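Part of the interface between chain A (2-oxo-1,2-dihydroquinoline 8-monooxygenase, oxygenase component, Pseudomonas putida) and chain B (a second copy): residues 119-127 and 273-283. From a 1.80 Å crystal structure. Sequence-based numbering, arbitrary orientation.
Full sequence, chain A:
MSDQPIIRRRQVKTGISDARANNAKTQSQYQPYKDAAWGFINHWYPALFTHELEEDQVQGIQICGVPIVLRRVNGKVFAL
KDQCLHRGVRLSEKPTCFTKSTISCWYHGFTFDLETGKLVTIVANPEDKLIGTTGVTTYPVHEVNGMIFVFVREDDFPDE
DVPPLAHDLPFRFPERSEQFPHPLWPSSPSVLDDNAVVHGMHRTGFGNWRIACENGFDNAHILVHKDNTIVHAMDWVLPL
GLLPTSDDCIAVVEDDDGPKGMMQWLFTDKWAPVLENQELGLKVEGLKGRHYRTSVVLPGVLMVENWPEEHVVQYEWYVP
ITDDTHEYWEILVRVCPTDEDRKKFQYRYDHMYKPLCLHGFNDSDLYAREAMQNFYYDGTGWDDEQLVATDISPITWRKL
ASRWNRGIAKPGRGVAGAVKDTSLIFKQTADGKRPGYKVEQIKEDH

Chain A (119-127) LVTIVANPE
Chain B, residues 273-283: PVLENQELGLK

How are the two backbones laid against each other? In chain A, a strand from L119(A) to I122(A) runs into a type I beta turn from I122(A) to N125(A), closed by N125(A) N donating to I122(A) O at 2.9 Å. Chain B brings a strand that reaches P273(B) and V274(B), then short segments E276(B)-N277(B) and L282(B)-K283(B), the last two joined by a tight loop: N277(B) N donates to L282(B) O at 2.8 Å, and G281(B) N to N277(B) O at 2.8 Å. G281(B), at phi/psi 101/24, takes a conformation in which a CB would jam against the preceding carbonyl. The register sets CA of T121(A) 6.6 Å from CA of E279(B), CA of A124(A) 5.5 Å from CA of V274(B), and CA of P126(A) 5.8 Å from CA of N277(B). The A strand runs roughly opposite to the B path from V274(B) to N277(B). No clear hydrogen bond crosses between the stretches, which bury 457 Å² together.

What does T121(A) meet? Its backbone is almost fully extended (-179/176), its CB points toward chain B, and chi1 is t (-168°). This rotamer places CG2 3.0 Å from CD1 of L280(B), a very tight approach, and OG1 beside the side-chain amide of N277(B). That asparagine, also t at chi1 (-169°) with chi2 at 82°, lies among polar atoms of chain A, but its amide orientation is uncertain and leaves the bonding there open.

How do the side chains from E279(B) to L282(B) fit around the strand and turn? E279(B), t at chi1 and p at chi2, lays its aliphatic part along V120(A): CG lies 3.6 Å from V120(A) O and 4.0 Å from V120(A) CG2, while V120(A) itself is m. L280(B) leaves its backbone sideways, but chi1 m (-75°) and chi2 p (49°) bring its end nearer, with CD2 4.4 Å from CG2 of V123(A). V123(A), t at chi1 (-175°), also sets CG1 4.0 Å from CD1 of L282(B), a poorly ordered leucine with chi1 m and chi2 t.

What closes the contact at the turn and just after it? V274(B) points toward chain A with chi1 t (-178°), so CG2 sits 2.9 Å from A124(A) O, and its CB lies 4.0 Å from CB of A124(A). P126(A), its ring puckered C-gamma endo, places CD 4.4 Å from CG1 of V274(B) and CG 3.8 Å from E276(B) O.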

ATOM      1  N   LEU A 119     -14.408 -33.625  -5.236  1.00 16.19           N
ATOM      2  CA  LEU A 119     -15.125 -32.941  -6.301  1.00 16.73           C
ATOM      3  C   LEU A 119     -16.160 -33.967  -6.768  1.00 17.85           C
ATOM      4  O   LEU A 119     -15.828 -34.883  -7.524  1.00 19.50           O
ATOM      5  CB  LEU A 119     -14.168 -32.586  -7.449  1.00 16.41           C
ATOM      6  CG  LEU A 119     -14.812 -32.021  -8.718  1.00 16.69           C
ATOM      7  CD1 LEU A 119     -15.518 -30.706  -8.412  1.00 16.23           C
ATOM      8  CD2 LEU A 119     -13.743 -31.820  -9.782  1.00 18.15           C
ATOM      9  N   VAL A 120     -17.402 -33.825  -6.307  1.00 18.05           N
ATOM     10  CA  VAL A 120     -18.461 -34.772  -6.660  1.00 18.53           C
ATOM     11  C   VAL A 120     -19.150 -34.520  -7.997  1.00 19.15           C
ATOM     12  O   VAL A 120     -19.751 -35.432  -8.562  1.00 18.71           O
ATOM     13  CB  VAL A 120     -19.536 -34.840  -5.560  1.00 19.41           C
ATOM     14  CG1 VAL A 120     -18.892 -35.249  -4.234  1.00 17.66           C
ATOM     15  CG2 VAL A 120     -20.230 -33.507  -5.435  1.00 17.41           C
ATOM     16  N   THR A 121     -19.064 -33.291  -8.498  1.00 19.25           N
ATOM     17  CA  THR A 121     -19.657 -32.944  -9.791  1.00 18.39           C
ATOM     18  C   THR A 121     -19.420 -31.482 -10.174  1.00 18.04           C
ATOM     19  O   THR A 121     -18.845 -30.698  -9.413  1.00 16.79           O
ATOM     20  CB  THR A 121     -21.182 -33.199  -9.808  1.00 19.42           C
ATOM     21  OG1 THR A 121     -21.675 -33.118 -11.156  1.00 16.83           O
ATOM     22  CG2 THR A 121     -21.895 -32.151  -8.971  1.00 19.69           C
ATOM     23  N   ILE A 122     -19.866 -31.135 -11.372  1.00 17.83           N
ATOM     24  CA  ILE A 122     -19.759 -29.777 -11.887  1.00 18.41           C
ATOM     25  C   ILE A 122     -21.157 -29.516 -12.415  1.00 19.68           C
ATOM     26  O   ILE A 122     -21.609 -30.176 -13.352  1.00 19.60           O
ATOM     27  CB  ILE A 122     -18.733 -29.683 -13.031  1.00 18.21           C
ATOM     28  CG1 ILE A 122     -17.352 -30.105 -12.518  1.00 18.17           C
ATOM     29  CG2 ILE A 122     -18.706 -28.259 -13.589  1.00 18.72           C
ATOM     30  CD1 ILE A 122     -16.318 -30.281 -13.607  1.00 17.52           C
ATOM     31  N   VAL A 123     -21.848 -28.574 -11.790  1.00 19.56           N
ATOM     32  CA  VAL A 123     -23.213 -28.264 -12.160  1.00 19.88           C
ATOM     33  C   VAL A 123     -23.563 -28.471 -13.630  1.00 20.83           C
ATOM     34  O   VAL A 123     -24.389 -29.326 -13.952  1.00 21.86           O
ATOM     35  CB  VAL A 123     -23.575 -26.827 -11.742  1.00 20.14           C
ATOM     36  CG1 VAL A 123     -25.053 -26.556 -12.018  1.00 19.67           C
ATOM     37  CG2 VAL A 123     -23.264 -26.633 -10.256  1.00 20.44           C
ATOM     38  N   ALA A 124     -22.930 -27.716 -14.522  1.00 20.39           N
ATOM     39  CA  ALA A 124     -23.238 -27.814 -15.951  1.00 20.65           C
ATOM     40  C   ALA A 124     -22.267 -28.647 -16.787  1.00 19.96           C
ATOM     41  O   ALA A 124     -22.126 -28.421 -17.994  1.00 19.03           O
ATOM     42  CB  ALA A 124     -23.346 -26.413 -16.542  1.00 21.26           C
ATOM     43  N   ASN A 125     -21.599 -29.605 -16.156  1.00 18.92           N
ATOM     44  CA  ASN A 125     -20.644 -30.461 -16.853  1.00 18.32           C
ATOM     45  C   ASN A 125     -20.454 -31.699 -15.982  1.00 18.74           C
ATOM     46  O   ASN A 125     -19.332 -32.046 -15.606  1.00 18.16           O
ATOM     47  CB  ASN A 125     -19.321 -29.709 -17.033  1.00 19.67           C
ATOM     48  CG  ASN A 125     -18.313 -30.475 -17.868  1.00 20.27           C
ATOM     49  OD1 ASN A 125     -18.627 -31.524 -18.432  1.00 20.19           O
ATOM     50  ND2 ASN A 125     -17.094 -29.948 -17.958  1.00 20.85           N
ATOM     51  N   PRO A 126     -21.564 -32.393 -15.670  1.00 18.94           N
ATOM     52  CA  PRO A 126     -21.628 -33.601 -14.840  1.00 19.51           C
ATOM     53  C   PRO A 126     -20.824 -34.825 -15.264  1.00 19.19           C
ATOM     54  O   PRO A 126     -20.608 -35.735 -14.454  1.00 19.10           O
ATOM     55  CB  PRO A 126     -23.121 -33.895 -14.787  1.00 19.97           C
ATOM     56  CG  PRO A 126     -23.574 -33.474 -16.144  1.00 20.40           C
ATOM     57  CD  PRO A 126     -22.868 -32.151 -16.323  1.00 19.78           C
ATOM     58  N   GLU A 127     -20.367 -34.847 -16.514  1.00 20.68           N
ATOM     59  CA  GLU A 127     -19.606 -35.988 -17.023  1.00 21.21           C
ATOM     60  C   GLU A 127     -18.123 -35.715 -17.247  1.00 20.53           C
ATOM     61  O   GLU A 127     -17.414 -36.568 -17.766  1.00 21.13           O
ATOM     62  CB  GLU A 127     -20.229 -36.469 -18.335  1.00 23.05           C
ATOM     63  CG  GLU A 127     -21.741 -36.623 -18.281  1.00 26.16           C
ATOM     64  CD  GLU A 127     -22.193 -38.076 -18.239  1.00 28.75           C
ATOM     65  OE1 GLU A 127     -23.411 -38.328 -18.139  1.00 28.82           O
ATOM     66  OE2 GLU A 127     -21.326 -38.965 -18.313  1.00 30.01           O
TER
ATOM     67  N   PRO B 273     -26.629 -27.026 -24.630  1.00 30.27           N
ATOM     68  CA  PRO B 273     -26.982 -26.461 -23.325  1.00 33.01           C
ATOM     69  C   PRO B 273     -27.206 -27.574 -22.301  1.00 35.45           C
ATOM     70  O   PRO B 273     -27.809 -28.601 -22.622  1.00 34.78           O
ATOM     71  CB  PRO B 273     -28.257 -25.682 -23.625  1.00 32.43           C
ATOM     72  CG  PRO B 273     -28.878 -26.494 -24.715  1.00 32.90           C
ATOM     73  CD  PRO B 273     -27.703 -26.793 -25.607  1.00 30.64           C
ATOM     74  N   VAL B 274     -26.714 -27.386 -21.077  1.00 38.40           N
ATOM     75  CA  VAL B 274     -26.888 -28.396 -20.032  1.00 42.47           C
ATOM     76  C   VAL B 274     -28.145 -28.114 -19.241  1.00 45.53           C
ATOM     77  O   VAL B 274     -28.411 -26.967 -18.882  1.00 45.72           O
ATOM     78  CB  VAL B 274     -25.702 -28.419 -19.069  1.00 42.29           C
ATOM     79  CG1 VAL B 274     -25.910 -29.525 -18.033  1.00 42.69           C
ATOM     80  CG2 VAL B 274     -24.412 -28.631 -19.828  1.00 42.88           C
ATOM     81  N   LEU B 275     -28.914 -29.168 -18.981  1.00 48.85           N
ATOM     82  CA  LEU B 275     -30.160 -29.038 -18.248  1.00 52.08           C
ATOM     83  C   LEU B 275     -30.174 -29.718 -16.881  1.00 53.91           C
ATOM     84  O   LEU B 275     -30.916 -29.300 -16.008  1.00 54.13           O
ATOM     85  CB  LEU B 275     -31.324 -29.597 -19.080  1.00 52.46           C
ATOM     86  CG  LEU B 275     -31.775 -28.834 -20.322  1.00 52.85           C
ATOM     87  CD1 LEU B 275     -30.662 -28.818 -21.360  1.00 52.75           C
ATOM     88  CD2 LEU B 275     -33.028 -29.460 -20.908  1.00 52.72           C
ATOM     89  N   GLU B 276     -29.344 -30.739 -16.690  1.00 55.95           N
ATOM     90  CA  GLU B 276     -29.363 -31.461 -15.436  1.00 58.06           C
ATOM     91  C   GLU B 276     -28.042 -31.939 -14.841  1.00 58.86           C
ATOM     92  O   GLU B 276     -27.006 -32.018 -15.520  1.00 58.79           O
ATOM     93  CB  GLU B 276     -30.309 -32.667 -15.560  1.00 59.09           C
ATOM     94  CG  GLU B 276     -30.011 -33.516 -16.778  1.00 60.51           C
ATOM     95  CD  GLU B 276     -31.119 -34.483 -17.081  1.00 61.12           C
ATOM     96  OE1 GLU B 276     -31.101 -35.084 -18.170  1.00 62.10           O
ATOM     97  OE2 GLU B 276     -32.013 -34.672 -16.229  1.00 61.37           O
ATOM     98  N   ASN B 277     -28.120 -32.296 -13.558  1.00 59.26           N
ATOM     99  CA  ASN B 277     -26.992 -32.812 -12.787  1.00 60.15           C
ATOM    100  C   ASN B 277     -27.585 -33.856 -11.829  1.00 60.68           C
ATOM    101  O   ASN B 277     -28.253 -33.505 -10.855  1.00 60.17           O
ATOM    102  CB  ASN B 277     -26.345 -31.689 -11.986  1.00 59.24           C
ATOM    103  CG  ASN B 277     -25.022 -32.108 -11.385  1.00 58.65           C
ATOM    104  OD1 ASN B 277     -23.985 -32.091 -12.052  1.00 58.82           O
ATOM    105  ND2 ASN B 277     -25.055 -32.521 -10.130  1.00 58.43           N
ATOM    106  N   GLN B 278     -27.330 -35.132 -12.112  1.00 61.84           N
ATOM    107  CA  GLN B 278     -27.860 -36.217 -11.298  1.00 62.92           C
ATOM    108  C   GLN B 278     -27.284 -36.300  -9.910  1.00 62.65           C
ATOM    109  O   GLN B 278     -27.953 -36.782  -8.993  1.00 62.58           O
ATOM    110  CB  GLN B 278     -27.684 -37.565 -11.996  1.00 64.75           C
ATOM    111  CG  GLN B 278     -28.396 -37.620 -13.325  1.00 67.26           C
ATOM    112  CD  GLN B 278     -28.874 -39.011 -13.635  1.00 68.83           C
ATOM    113  OE1 GLN B 278     -28.081 -39.922 -13.863  1.00 69.61           O
ATOM    114  NE2 GLN B 278     -30.183 -39.179 -13.671  1.00 69.58           N
ATOM    115  N   GLU B 279     -26.034 -35.876  -9.756  1.00 62.84           N
ATOM    116  CA  GLU B 279     -25.428 -35.893  -8.445  1.00 62.70           C
ATOM    117  C   GLU B 279     -26.386 -34.964  -7.683  1.00 62.57           C
ATOM    118  O   GLU B 279     -27.500 -35.390  -7.292  1.00 63.54           O
ATOM    119  CB  GLU B 279     -23.983 -35.351  -8.507  1.00 62.69           C
ATOM    120  CG  GLU B 279     -23.119 -35.583  -7.253  1.00 62.71           C
ATOM    121  CD  GLU B 279     -23.028 -37.047  -6.793  1.00 63.26           C
ATOM    122  OE1 GLU B 279     -22.706 -37.939  -7.612  1.00 63.24           O
ATOM    123  OE2 GLU B 279     -23.273 -37.293  -5.590  1.00 62.27           O
ATOM    124  N   LEU B 280     -25.993 -33.698  -7.523  1.00 62.78           N
ATOM    125  CA  LEU B 280     -26.825 -32.736  -6.792  1.00 62.76           C
ATOM    126  C   LEU B 280     -28.335 -32.974  -6.921  1.00 63.06           C
ATOM    127  O   LEU B 280     -29.078 -32.820  -5.950  1.00 62.71           O
ATOM    128  CB  LEU B 280     -26.506 -31.311  -7.231  1.00 61.98           C
ATOM    129  CG  LEU B 280     -25.194 -30.769  -6.679  1.00 61.41           C
ATOM    130  CD1 LEU B 280     -24.066 -31.755  -6.902  1.00 61.40           C
ATOM    131  CD2 LEU B 280     -24.912 -29.461  -7.356  1.00 61.19           C
ATOM    132  N   GLY B 281     -28.790 -33.346  -8.115  1.00 63.16           N
ATOM    133  CA  GLY B 281     -30.209 -33.586  -8.316  1.00 63.82           C
ATOM    134  C   GLY B 281     -30.919 -32.433  -9.004  1.00 65.18           C
ATOM    135  O   GLY B 281     -32.133 -32.260  -8.864  1.00 64.24           O
ATOM    136  N   LEU B 282     -30.159 -31.644  -9.757  1.00 67.02           N
ATOM    137  CA  LEU B 282     -30.709 -30.497 -10.476  1.00 68.71           C
ATOM    138  C   LEU B 282     -31.145 -30.869 -11.879  1.00 70.54           C
ATOM    139  O   LEU B 282     -30.635 -31.821 -12.462  1.00 70.58           O
ATOM    140  CB  LEU B 282     -29.672 -29.384 -10.587  1.00 68.34           C
ATOM    141  CG  LEU B 282     -29.344 -28.539  -9.367  1.00 68.25           C
ATOM    142  CD1 LEU B 282     -28.120 -27.649  -9.637  1.00 68.05           C
ATOM    143  CD2 LEU B 282     -30.577 -27.715  -9.032  1.00 68.05           C
ATOM    144  N   LYS B 283     -32.096 -30.107 -12.411  1.00 72.97           N
ATOM    145  CA  LYS B 283     -32.590 -30.317 -13.769  1.00 75.35           C
ATOM    146  C   LYS B 283     -33.527 -29.188 -14.183  1.00 76.53           C
ATOM    147  O   LYS B 283     -34.470 -28.850 -13.470  1.00 76.38           O
ATOM    148  CB  LYS B 283     -33.306 -31.674 -13.908  1.00 76.28           C
ATOM    149  CG  LYS B 283     -34.813 -31.662 -13.695  1.00 76.88           C
ATOM    150  CD  LYS B 283     -35.175 -31.483 -12.232  1.00 77.49           C
ATOM    151  CE  LYS B 283     -36.648 -31.767 -12.017  1.00 77.29           C
ATOM    152  NZ  LYS B 283     -37.098 -31.636 -10.602  1.00 77.62           N
TER